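Long-range contacts in potential RNA-dependent RNA polymerase (Human picobirnavirus, PDB 5I62), which probably polymerises RNA on an RNA template from ribonucleoside triphosphates, serving both transcription and genome replication of this double-stranded RNA virus: residues A[462-467]-A[528-533]; A[449-454]-A[524-529]; A[414-419]-A[455-460]; A[36-41]-A[424-429]. One frame throughout, in Å; residues are numbered along the deposited sequence.

Contact 1 of 4, residues A[462-467]-A[528-533]; sequences EFLDFC and QALKSR
D465 and R533 meet in a side-on salt bridge in which two guanidinium nitrogens converge on one carboxylate oxygen. R533 NE gives the shorter and straighter bond to D465 OD1, 2.8 Å at an N-H...O angle of 161°, and arrives on the syn side; R533 NH2 meets the same oxygen at 3.1 Å from well above the carboxylate plane. OD1 lies almost in the guanidinium plane, while the two flat groups are turned 51° apart. L464 comes over the centre of one guanidinium face, where its CD2 is 3.7 Å from R533 CZ. The same methyl presses on A529 CB at 3.4 Å, a tight carbon pair, and L464 CD1 leans on the L530 CD2 methyl. L464 CG is anti to the backbone N (chi1 -175°); its methyls and the salt bridge pack helix 460-469 against helix 525-532 in the polymerase's C-terminal helical region. Behind this shell, R533 NH1 turns back to A529 O at 3.1 Å, and S532 OG reaches that carbonyl from its opposite face. E461 makes a further salt bridge with NH2. Held by two carboxylates and one carbonyl, the guanidinium has its rotation fixed, and the nearby acids should favour its positive charge.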
# COMPACT_ATOMS: atom_id res chain seq x y z
N GLU A 462 -23.27 -8.48 -15.28
CA GLU A 462 -24.26 -7.43 -15.09
C GLU A 462 -23.58 -6.12 -14.71
O GLU A 462 -23.95 -5.05 -15.19
CB GLU A 462 -25.27 -7.82 -14.02
CG GLU A 462 -26.16 -9.00 -14.40
CD GLU A 462 -25.52 -10.37 -14.15
OE1 GLU A 462 -24.29 -10.44 -13.89
OE2 GLU A 462 -26.24 -11.38 -14.21
N PHE A 463 -22.56 -6.21 -13.85
CA PHE A 463 -21.86 -5.01 -13.43
C PHE A 463 -21.19 -4.33 -14.62
O PHE A 463 -21.25 -3.10 -14.74
CB PHE A 463 -20.83 -5.35 -12.36
CG PHE A 463 -20.16 -4.15 -11.78
CD1 PHE A 463 -20.88 -3.28 -10.97
CD2 PHE A 463 -18.83 -3.87 -12.07
CE1 PHE A 463 -20.28 -2.16 -10.43
CE2 PHE A 463 -18.22 -2.74 -11.52
CZ PHE A 463 -18.95 -1.88 -10.70
N LEU A 464 -20.60 -5.11 -15.52
CA LEU A 464 -19.95 -4.54 -16.70
C LEU A 464 -20.97 -3.85 -17.61
O LEU A 464 -20.72 -2.75 -18.12
CB LEU A 464 -19.20 -5.62 -17.46
CG LEU A 464 -18.39 -5.12 -18.65
CD1 LEU A 464 -17.33 -4.09 -18.21
CD2 LEU A 464 -17.75 -6.29 -19.37
N ASP A 465 -22.12 -4.50 -17.85
CA ASP A 465 -23.16 -3.87 -18.66
C ASP A 465 -23.64 -2.58 -18.01
O ASP A 465 -23.88 -1.58 -18.69
CB ASP A 465 -24.32 -4.83 -18.87
CG ASP A 465 -23.97 -6.01 -19.78
OD1 ASP A 465 -23.05 -5.87 -20.62
OD2 ASP A 465 -24.62 -7.07 -19.66
N PHE A 466 -23.76 -2.58 -16.68
CA PHE A 466 -24.10 -1.36 -15.97
C PHE A 466 -23.05 -0.27 -16.18
O PHE A 466 -23.39 0.90 -16.37
CB PHE A 466 -24.26 -1.65 -14.47
CG PHE A 466 -24.69 -0.46 -13.67
CD1 PHE A 466 -26.01 -0.05 -13.66
CD2 PHE A 466 -23.76 0.27 -12.93
CE1 PHE A 466 -26.41 1.05 -12.91
CE2 PHE A 466 -24.15 1.38 -12.19
CZ PHE A 466 -25.48 1.77 -12.18
N CYS A 467 -21.77 -0.63 -16.12
CA CYS A 467 -20.71 0.36 -16.28
C CYS A 467 -20.62 0.88 -17.71
O CYS A 467 -20.36 2.07 -17.94
CB CYS A 467 -19.38 -0.22 -15.82
SG CYS A 467 -19.34 -0.49 -14.01
N GLN A 528 -11.29 -8.89 -22.25
CA GLN A 528 -11.92 -10.01 -22.93
C GLN A 528 -13.44 -9.87 -22.93
O GLN A 528 -14.10 -10.16 -23.94
CB GLN A 528 -11.51 -11.33 -22.27
CG GLN A 528 -12.12 -12.55 -22.95
CD GLN A 528 -12.05 -13.81 -22.10
OE1 GLN A 528 -11.60 -13.78 -20.96
NE2 GLN A 528 -12.49 -14.94 -22.67
N ALA A 529 -14.01 -9.42 -21.81
CA ALA A 529 -15.46 -9.28 -21.74
C ALA A 529 -15.97 -8.19 -22.68
O ALA A 529 -17.01 -8.36 -23.34
CB ALA A 529 -15.89 -9.00 -20.30
N LEU A 530 -15.26 -7.07 -22.77
CA LEU A 530 -15.66 -6.01 -23.69
C LEU A 530 -15.56 -6.47 -25.14
O LEU A 530 -16.51 -6.29 -25.93
CB LEU A 530 -14.81 -4.77 -23.45
CG LEU A 530 -15.13 -4.05 -22.13
CD1 LEU A 530 -14.03 -3.05 -21.82
CD2 LEU A 530 -16.50 -3.37 -22.22
N LYS A 531 -14.42 -7.05 -25.53
CA LYS A 531 -14.25 -7.57 -26.88
C LYS A 531 -15.32 -8.58 -27.25
O LYS A 531 -15.70 -8.69 -28.42
CB LYS A 531 -12.87 -8.21 -27.04
CG LYS A 531 -11.71 -7.26 -27.12
CD LYS A 531 -10.42 -8.05 -27.27
CE LYS A 531 -9.23 -7.15 -27.51
NZ LYS A 531 -7.99 -7.95 -27.52
N SER A 532 -15.80 -9.36 -26.28
CA SER A 532 -16.87 -10.30 -26.58
C SER A 532 -18.20 -9.60 -26.84
O SER A 532 -19.11 -10.21 -27.41
CB SER A 532 -17.03 -11.30 -25.44
OG SER A 532 -17.98 -10.84 -24.51
N ARG A 533 -18.33 -8.34 -26.44
CA ARG A 533 -19.54 -7.56 -26.68
C ARG A 533 -19.49 -6.82 -28.02
O ARG A 533 -20.38 -6.00 -28.28
CB ARG A 533 -19.76 -6.57 -25.53
CG ARG A 533 -20.46 -7.19 -24.32
CD ARG A 533 -20.07 -6.45 -23.04
NE ARG A 533 -20.80 -6.93 -21.87
CZ ARG A 533 -20.50 -8.04 -21.19
NH1 ARG A 533 -19.48 -8.80 -21.57
NH2 ARG A 533 -21.22 -8.38 -20.12

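Contact 2 of 4, residues A[449-454]-A[524-529]; sequences SIIENV and WWVVQA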
# COMPACT_ATOMS: atom_id res chain seq x y z
N SER A 449 -8.92 -0.47 -15.13
CA SER A 449 -8.14 -0.96 -14.00
C SER A 449 -9.00 -1.12 -12.75
O SER A 449 -8.76 -2.03 -11.95
CB SER A 449 -6.96 -0.03 -13.75
OG SER A 449 -7.40 1.21 -13.24
N ILE A 450 -10.01 -0.25 -12.57
CA ILE A 450 -10.92 -0.41 -11.44
C ILE A 450 -11.81 -1.62 -11.65
O ILE A 450 -11.94 -2.48 -10.77
CB ILE A 450 -11.75 0.86 -11.23
CG1 ILE A 450 -10.87 2.03 -10.78
CG2 ILE A 450 -12.88 0.60 -10.21
CD1 ILE A 450 -11.52 3.40 -10.96
N ILE A 451 -12.45 -1.70 -12.82
CA ILE A 451 -13.43 -2.75 -13.07
C ILE A 451 -12.76 -4.13 -13.06
O ILE A 451 -13.36 -5.11 -12.62
CB ILE A 451 -14.17 -2.49 -14.40
CG1 ILE A 451 -15.08 -1.26 -14.26
CG2 ILE A 451 -14.99 -3.72 -14.84
CD1 ILE A 451 -15.50 -0.61 -15.60
N GLU A 452 -11.50 -4.21 -13.50
CA GLU A 452 -10.82 -5.49 -13.54
C GLU A 452 -10.82 -6.18 -12.18
O GLU A 452 -10.81 -7.41 -12.10
CB GLU A 452 -9.38 -5.31 -14.07
CG GLU A 452 -8.53 -6.60 -14.21
CD GLU A 452 -9.18 -7.69 -15.07
OE1 GLU A 452 -10.22 -7.43 -15.72
OE2 GLU A 452 -8.62 -8.82 -15.12
N ASN A 453 -10.88 -5.40 -11.10
CA ASN A 453 -10.88 -5.96 -9.75
C ASN A 453 -12.06 -6.89 -9.49
O ASN A 453 -11.93 -7.83 -8.70
CB ASN A 453 -10.87 -4.83 -8.72
CG ASN A 453 -9.58 -4.08 -8.72
OD1 ASN A 453 -8.51 -4.67 -8.61
ND2 ASN A 453 -9.66 -2.76 -8.86
N VAL A 454 -13.21 -6.66 -10.14
CA VAL A 454 -14.41 -7.45 -9.83
C VAL A 454 -14.51 -8.68 -10.72
O VAL A 454 -15.59 -9.26 -10.86
CB VAL A 454 -15.68 -6.59 -9.90
CG1 VAL A 454 -15.52 -5.31 -9.08
CG2 VAL A 454 -16.02 -6.24 -11.36
N TRP A 524 -6.43 -8.95 -19.35
CA TRP A 524 -7.44 -8.71 -18.33
C TRP A 524 -8.79 -9.29 -18.74
O TRP A 524 -9.17 -9.27 -19.91
CB TRP A 524 -7.59 -7.21 -18.05
CG TRP A 524 -6.45 -6.58 -17.32
CD1 TRP A 524 -5.31 -7.19 -16.88
CD2 TRP A 524 -6.33 -5.20 -16.93
NE1 TRP A 524 -4.50 -6.28 -16.25
CE2 TRP A 524 -5.10 -5.05 -16.26
CE3 TRP A 524 -7.16 -4.08 -17.09
CZ2 TRP A 524 -4.67 -3.83 -15.76
CZ3 TRP A 524 -6.73 -2.87 -16.58
CH2 TRP A 524 -5.50 -2.76 -15.93
N TRP A 525 -9.53 -9.78 -17.74
CA TRP A 525 -10.89 -10.26 -17.97
C TRP A 525 -11.78 -9.19 -18.60
O TRP A 525 -12.56 -9.47 -19.51
CB TRP A 525 -11.52 -10.74 -16.65
CG TRP A 525 -13.01 -10.73 -16.73
CD1 TRP A 525 -13.80 -11.67 -17.33
CD2 TRP A 525 -13.89 -9.71 -16.25
NE1 TRP A 525 -15.12 -11.30 -17.23
CE2 TRP A 525 -15.21 -10.10 -16.58
CE3 TRP A 525 -13.70 -8.50 -15.56
CZ2 TRP A 525 -16.32 -9.33 -16.25
CZ3 TRP A 525 -14.81 -7.74 -15.24
CH2 TRP A 525 -16.11 -8.16 -15.58
N VAL A 526 -11.69 -7.95 -18.09
CA VAL A 526 -12.61 -6.92 -18.56
C VAL A 526 -12.36 -6.62 -20.04
O VAL A 526 -13.30 -6.31 -20.78
CB VAL A 526 -12.49 -5.64 -17.69
CG1 VAL A 526 -11.09 -5.03 -17.81
CG2 VAL A 526 -13.55 -4.60 -18.10
N VAL A 527 -11.10 -6.71 -20.48
CA VAL A 527 -10.79 -6.53 -21.89
C VAL A 527 -11.42 -7.65 -22.72
O VAL A 527 -12.04 -7.40 -23.76
CB VAL A 527 -9.27 -6.46 -22.10
CG1 VAL A 527 -8.92 -6.42 -23.58
CG2 VAL A 527 -8.68 -5.24 -21.38
N GLN A 528 -11.29 -8.89 -22.25
CA GLN A 528 -11.92 -10.01 -22.93
C GLN A 528 -13.44 -9.87 -22.93
O GLN A 528 -14.10 -10.16 -23.94
CB GLN A 528 -11.51 -11.33 -22.27
CG GLN A 528 -12.12 -12.55 -22.95
CD GLN A 528 -12.05 -13.81 -22.10
OE1 GLN A 528 -11.60 -13.78 -20.96
NE2 GLN A 528 -12.49 -14.94 -22.67
N ALA A 529 -14.01 -9.42 -21.81
CA ALA A 529 -15.46 -9.28 -21.74
C ALA A 529 -15.97 -8.19 -22.68
O ALA A 529 -17.01 -8.36 -23.34
CB ALA A 529 -15.89 -9.00 -20.30
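E452 lays its CG over one face of the W524 indole, a CH-pi contact 4.0 Å from the centroid of the five-membered ring. The glutamate chain leaves with CG anti to the backbone N and bends at chi2, bringing CD to the start of helix 525-532. There its carboxylate takes two consecutive backbone N-H groups, one on each oxygen: V526 N to E452 OE1 at 2.8 Å and 160°, and W525 N to E452 OE2 at 2.9 Å and 147°. Both donors arrive on the syn sides, somewhat out of the carboxylate plane, which is turned about 10° from the W524 ring plane. W524 is the N-cap residue, so the acid from the other segment satisfies amide groups of the first helical turn, and its charge would be expected to interact favourably with the helix dipole.

Apolar contacts flank this polar centre. S449 CA approaches W524 CZ3 at 3.5 Å, while I451 CG2 touches V526 CG2 at 3.7 Å and also W525 CZ3, with the I451 and V526 side chains at about a right angle. W525 has a second partner in K460, which makes a cation-pi interaction with its ring. The C-terminal part of helix 441-451 is thus joined to the first turn of helix 525-532, with L464 of helix 460-469 against V526 and L426 of helix 419-427 behind I451.

Contact 3 of 4, residues A[414-419]-A[455-460]; sequences VGVYST and KYHPLK
The Y456 ring is sandwiched between aliphatic groups: V414 lies over one face, its CB 3.7 Å from the ring centroid in a CH-pi contact, and K455 CG is on the opposite face. G415 O sits at the ring edge. Y456 and V414 cross at about a right angle, with V414 CG1 touching Y456 CE1 and CG2 touching Y456 CB.

The second flat group, the H457 imidazole, receives T419 CG2 over one face, 3.5 Å from its centroid and 16° off the normal. In its plane, Y417 O approaches H457 CD2 at 3.3 Å on one edge, and L459 N donates to ND1 at 3.0 Å along a nearly straight path of 164°. That bond identifies ND1 as an acceptor and helps fix the ring's rotation within the type I turn from H457 to K460. NE2 is hydrogen-bonded to E69, which also bonds T419 OG1, so one acid links the polar ends of the two residues, T419 and H457. V416, with CG1 anti to its backbone N (chi1 178°), directs that methyl to H457 CD2 at 3.4 Å.

Between the backbones, a water donates to G415 O and accepts from Y456 N, each at 2.9 Å, and takes a longer bond from Y417 N. The strand 416-417, paired on one side with strand 401-404, is thereby joined to the loop between helices 441-451 and 460-469. Helices 44-55 and 63-73 pack beside H457, V416 and P458, and helix 237-250 flanks V414 and Y456.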
# COMPACT_ATOMS: atom_id res chain seq x y z
N VAL A 414 -11.55 -17.79 -4.94
CA VAL A 414 -11.15 -16.54 -5.60
C VAL A 414 -11.64 -15.32 -4.81
O VAL A 414 -12.67 -15.36 -4.14
CB VAL A 414 -11.68 -16.50 -7.04
CG1 VAL A 414 -11.01 -17.57 -7.89
CG2 VAL A 414 -13.19 -16.69 -7.06
N GLY A 415 -10.89 -14.23 -4.92
CA GLY A 415 -11.21 -13.02 -4.17
C GLY A 415 -12.22 -12.15 -4.89
O GLY A 415 -12.05 -11.83 -6.07
N VAL A 416 -13.28 -11.77 -4.19
CA VAL A 416 -14.35 -10.97 -4.76
C VAL A 416 -14.16 -9.53 -4.29
O VAL A 416 -14.19 -9.24 -3.09
CB VAL A 416 -15.73 -11.51 -4.36
CG1 VAL A 416 -16.83 -10.60 -4.95
CG2 VAL A 416 -15.90 -12.96 -4.84
N TYR A 417 -13.97 -8.63 -5.24
CA TYR A 417 -13.88 -7.21 -4.95
C TYR A 417 -15.28 -6.62 -4.89
O TYR A 417 -16.19 -7.07 -5.59
CB TYR A 417 -13.03 -6.53 -6.01
CG TYR A 417 -12.54 -5.14 -5.69
CD1 TYR A 417 -11.34 -4.94 -5.03
CD2 TYR A 417 -13.27 -4.03 -6.09
CE1 TYR A 417 -10.88 -3.65 -4.75
CE2 TYR A 417 -12.82 -2.75 -5.83
CZ TYR A 417 -11.63 -2.56 -5.16
OH TYR A 417 -11.20 -1.29 -4.90
N SER A 418 -15.46 -5.62 -4.04
CA SER A 418 -16.77 -4.99 -3.89
C SER A 418 -17.14 -4.21 -5.14
O SER A 418 -16.40 -3.29 -5.53
CB SER A 418 -16.77 -4.06 -2.68
OG SER A 418 -17.93 -3.26 -2.69
N THR A 419 -18.28 -4.53 -5.75
CA THR A 419 -18.77 -3.69 -6.84
C THR A 419 -19.13 -2.30 -6.34
O THR A 419 -19.02 -1.31 -7.09
CB THR A 419 -19.98 -4.33 -7.53
OG1 THR A 419 -21.03 -4.56 -6.57
CG2 THR A 419 -19.58 -5.63 -8.20
N LYS A 455 -13.39 -9.13 -11.27
CA LYS A 455 -13.37 -10.22 -12.25
C LYS A 455 -13.86 -11.56 -11.70
O LYS A 455 -14.05 -12.49 -12.49
CB LYS A 455 -11.97 -10.41 -12.80
CG LYS A 455 -11.01 -10.95 -11.74
CD LYS A 455 -9.56 -10.67 -12.08
CE LYS A 455 -8.88 -11.90 -12.63
NZ LYS A 455 -7.50 -11.60 -13.08
N TYR A 456 -14.05 -11.71 -10.38
CA TYR A 456 -14.61 -12.95 -9.84
C TYR A 456 -15.94 -12.73 -9.14
O TYR A 456 -16.45 -13.66 -8.50
CB TYR A 456 -13.64 -13.62 -8.88
CG TYR A 456 -12.38 -14.08 -9.53
CD1 TYR A 456 -12.41 -15.06 -10.52
CD2 TYR A 456 -11.15 -13.57 -9.16
CE1 TYR A 456 -11.26 -15.50 -11.12
CE2 TYR A 456 -10.00 -14.01 -9.74
CZ TYR A 456 -10.05 -14.97 -10.72
OH TYR A 456 -8.90 -15.41 -11.32
N HIS A 457 -16.50 -11.53 -9.21
CA HIS A 457 -17.76 -11.25 -8.57
C HIS A 457 -18.86 -12.06 -9.25
O HIS A 457 -18.85 -12.20 -10.48
CB HIS A 457 -18.06 -9.76 -8.66
CG HIS A 457 -19.11 -9.25 -7.72
ND1 HIS A 457 -20.46 -9.45 -7.94
CD2 HIS A 457 -19.02 -8.52 -6.59
CE1 HIS A 457 -21.15 -8.88 -6.97
NE2 HIS A 457 -20.30 -8.30 -6.14
N PRO A 458 -19.81 -12.60 -8.50
CA PRO A 458 -20.90 -13.36 -9.14
C PRO A 458 -21.68 -12.56 -10.18
O PRO A 458 -22.21 -13.15 -11.12
CB PRO A 458 -21.79 -13.77 -7.95
CG PRO A 458 -21.45 -12.80 -6.86
CD PRO A 458 -19.97 -12.50 -7.04
N LEU A 459 -21.74 -11.23 -10.04
CA LEU A 459 -22.53 -10.38 -10.92
C LEU A 459 -21.65 -9.53 -11.84
O LEU A 459 -22.05 -8.45 -12.26
CB LEU A 459 -23.45 -9.47 -10.11
CG LEU A 459 -24.54 -10.17 -9.30
CD1 LEU A 459 -25.35 -9.12 -8.57
CD2 LEU A 459 -25.42 -11.01 -10.21
N LYS A 460 -20.45 -10.01 -12.16
CA LYS A 460 -19.51 -9.18 -12.89
C LYS A 460 -20.03 -8.82 -14.27
O LYS A 460 -19.75 -7.72 -14.78
CB LYS A 460 -18.16 -9.86 -12.98
CG LYS A 460 -18.22 -11.19 -13.69
CD LYS A 460 -16.88 -11.85 -13.67
CE LYS A 460 -16.95 -13.25 -14.27
NZ LYS A 460 -15.65 -13.62 -14.86
O HOH W 1 -13.24 -10.12 -8.07

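Contact 4 of 4, residues A[36-41]-A[424-429]; sequences TPFYKG and GRLAMQ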
# COMPACT_ATOMS: atom_id res chain seq x y z
N THR A 36 -15.79 12.21 -11.94
CA THR A 36 -15.45 11.80 -13.30
C THR A 36 -16.68 11.98 -14.20
O THR A 36 -17.78 12.27 -13.73
CB THR A 36 -14.98 10.34 -13.31
OG1 THR A 36 -16.10 9.49 -13.05
CG2 THR A 36 -13.87 10.07 -12.28
N PRO A 37 -16.53 11.80 -15.52
CA PRO A 37 -17.71 11.82 -16.40
C PRO A 37 -18.61 10.60 -16.29
O PRO A 37 -19.64 10.54 -16.97
CB PRO A 37 -17.10 11.91 -17.81
CG PRO A 37 -15.65 12.19 -17.63
CD PRO A 37 -15.27 11.69 -16.28
N PHE A 38 -18.26 9.62 -15.46
CA PHE A 38 -19.05 8.41 -15.31
C PHE A 38 -20.47 8.74 -14.84
O PHE A 38 -20.65 9.36 -13.79
CB PHE A 38 -18.35 7.49 -14.30
CG PHE A 38 -18.99 6.14 -14.13
CD1 PHE A 38 -19.03 5.24 -15.18
CD2 PHE A 38 -19.48 5.76 -12.90
CE1 PHE A 38 -19.60 3.98 -15.01
CE2 PHE A 38 -20.05 4.50 -12.72
CZ PHE A 38 -20.10 3.61 -13.78
N TYR A 39 -21.47 8.32 -15.62
CA TYR A 39 -22.87 8.64 -15.34
C TYR A 39 -23.07 10.13 -15.05
O TYR A 39 -23.75 10.53 -14.10
CB TYR A 39 -23.43 7.78 -14.20
CG TYR A 39 -23.92 6.43 -14.68
CD1 TYR A 39 -25.03 6.35 -15.51
CD2 TYR A 39 -23.30 5.25 -14.29
CE1 TYR A 39 -25.50 5.13 -15.95
CE2 TYR A 39 -23.76 4.02 -14.73
CZ TYR A 39 -24.86 3.97 -15.57
OH TYR A 39 -25.34 2.76 -16.02
N LYS A 40 -22.45 10.96 -15.89
CA LYS A 40 -22.61 12.40 -15.76
C LYS A 40 -24.09 12.76 -15.73
O LYS A 40 -24.90 12.20 -16.47
CB LYS A 40 -21.91 13.10 -16.91
CG LYS A 40 -21.91 14.61 -16.81
CD LYS A 40 -21.24 15.20 -18.03
CE LYS A 40 -21.23 16.72 -18.02
NZ LYS A 40 -20.64 17.22 -19.29
N GLY A 41 -24.45 13.70 -14.84
CA GLY A 41 -25.84 14.05 -14.63
C GLY A 41 -26.55 13.24 -13.57
O GLY A 41 -27.70 13.56 -13.23
N GLY A 424 -17.85 3.59 -6.58
CA GLY A 424 -17.37 4.84 -6.00
C GLY A 424 -16.10 5.33 -6.67
O GLY A 424 -15.95 6.53 -6.93
N ARG A 425 -15.18 4.41 -6.97
CA ARG A 425 -13.93 4.80 -7.61
C ARG A 425 -14.14 5.19 -9.07
O ARG A 425 -13.42 6.05 -9.59
CB ARG A 425 -12.92 3.68 -7.50
CG ARG A 425 -12.57 3.39 -6.07
CD ARG A 425 -11.26 2.67 -5.93
NE ARG A 425 -10.85 2.75 -4.53
CZ ARG A 425 -9.59 2.74 -4.13
NH1 ARG A 425 -8.61 2.64 -5.02
NH2 ARG A 425 -9.32 2.82 -2.83
N LEU A 426 -15.08 4.53 -9.76
CA LEU A 426 -15.39 4.94 -11.12
C LEU A 426 -15.97 6.35 -11.15
O LEU A 426 -15.74 7.11 -12.10
CB LEU A 426 -16.36 3.94 -11.75
CG LEU A 426 -15.79 2.55 -12.04
CD1 LEU A 426 -16.89 1.61 -12.50
CD2 LEU A 426 -14.67 2.64 -13.07
N ALA A 427 -16.72 6.71 -10.12
CA ALA A 427 -17.43 7.99 -10.12
C ALA A 427 -16.59 9.14 -9.58
O ALA A 427 -16.83 10.30 -9.95
CB ALA A 427 -18.72 7.86 -9.31
N MET A 428 -15.61 8.85 -8.74
CA MET A 428 -14.86 9.86 -8.00
C MET A 428 -13.37 9.63 -8.19
O MET A 428 -12.90 8.50 -8.11
CB MET A 428 -15.17 9.78 -6.51
CG MET A 428 -16.60 10.07 -6.17
SD MET A 428 -16.78 11.85 -6.20
CE MET A 428 -18.40 12.03 -5.45
N GLN A 429 -12.62 10.70 -8.40
CA GLN A 429 -11.19 10.55 -8.57
C GLN A 429 -10.43 11.38 -7.56
O GLN A 429 -10.95 12.34 -6.98
CB GLN A 429 -10.75 10.90 -9.99
CG GLN A 429 -11.08 12.30 -10.41
CD GLN A 429 -10.96 12.47 -11.91
OE1 GLN A 429 -10.56 11.53 -12.61
NE2 GLN A 429 -11.30 13.66 -12.41
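F38 turns one ring face to L426, whose CB lies over it 4.0 Å from the centroid, a CH-pi contact. The two side chains are inclined to each other, with L426 CD1 reaching F38 CZ, and Y39 CD2 lies over the opposite face of the phenyl ring. F38 CG is anti to its backbone N (chi1 -175°), carried out from the loop; beyond it the ring lies across the last helical turn, and CD2 also touches A427 CB at 4.2 Å.

T36 approaches the same turn with its polar branch. Its OG1 stands between the backbone N and the carbonyl carbon (chi1 70°) and donates a short bond of 2.6 Å to L426 O, lying in the carbonyl plane. T36 N donates to the next carbonyl, A427 O, at 2.9 Å and 166°, but from above that carbonyl's plane. The methyl CG2 lies 3.6 Å from Q429 OE1. T36 OG1 additionally accepts from F38 N at 3.2 Å, so the hydroxyl bridges its own loop and the helix.

R35 is a second donor to A427 O and also bonds F38 O, while Y447 of helix 441-451 packs against T36 and L426. The bond from F38 N to T36 OG1 defines an ST turn. It follows the short antiparallel pairing of strands 34-35 and 428-429, and T36 donates to two carbonyls, L426 O and A427 O, at the C-terminal end of helix 419-427.

How the contacts relate
From the N terminus, the loop after strand 34-35 enters contact 4, which closes the longest span by meeting residues 424-429. Contact 3 starts inside that span, at 414-419, and ends beyond it at 455-460, so the two cross. Contact 2 opens at 449-454, before contact 3 has closed, and crosses it in turn; contact 1 opens later and ends on the same helix 525-532, sharing Q528 and A529. Contact 4 precedes contacts 1 and 2 in series. F463 packs on V454 and T419, L464 on V526, and Y39 OH probably hydrogen-bonds F466 O, uniting N-terminal loop, helices 419-427, 441-451 and 460-469, and C-terminal helix.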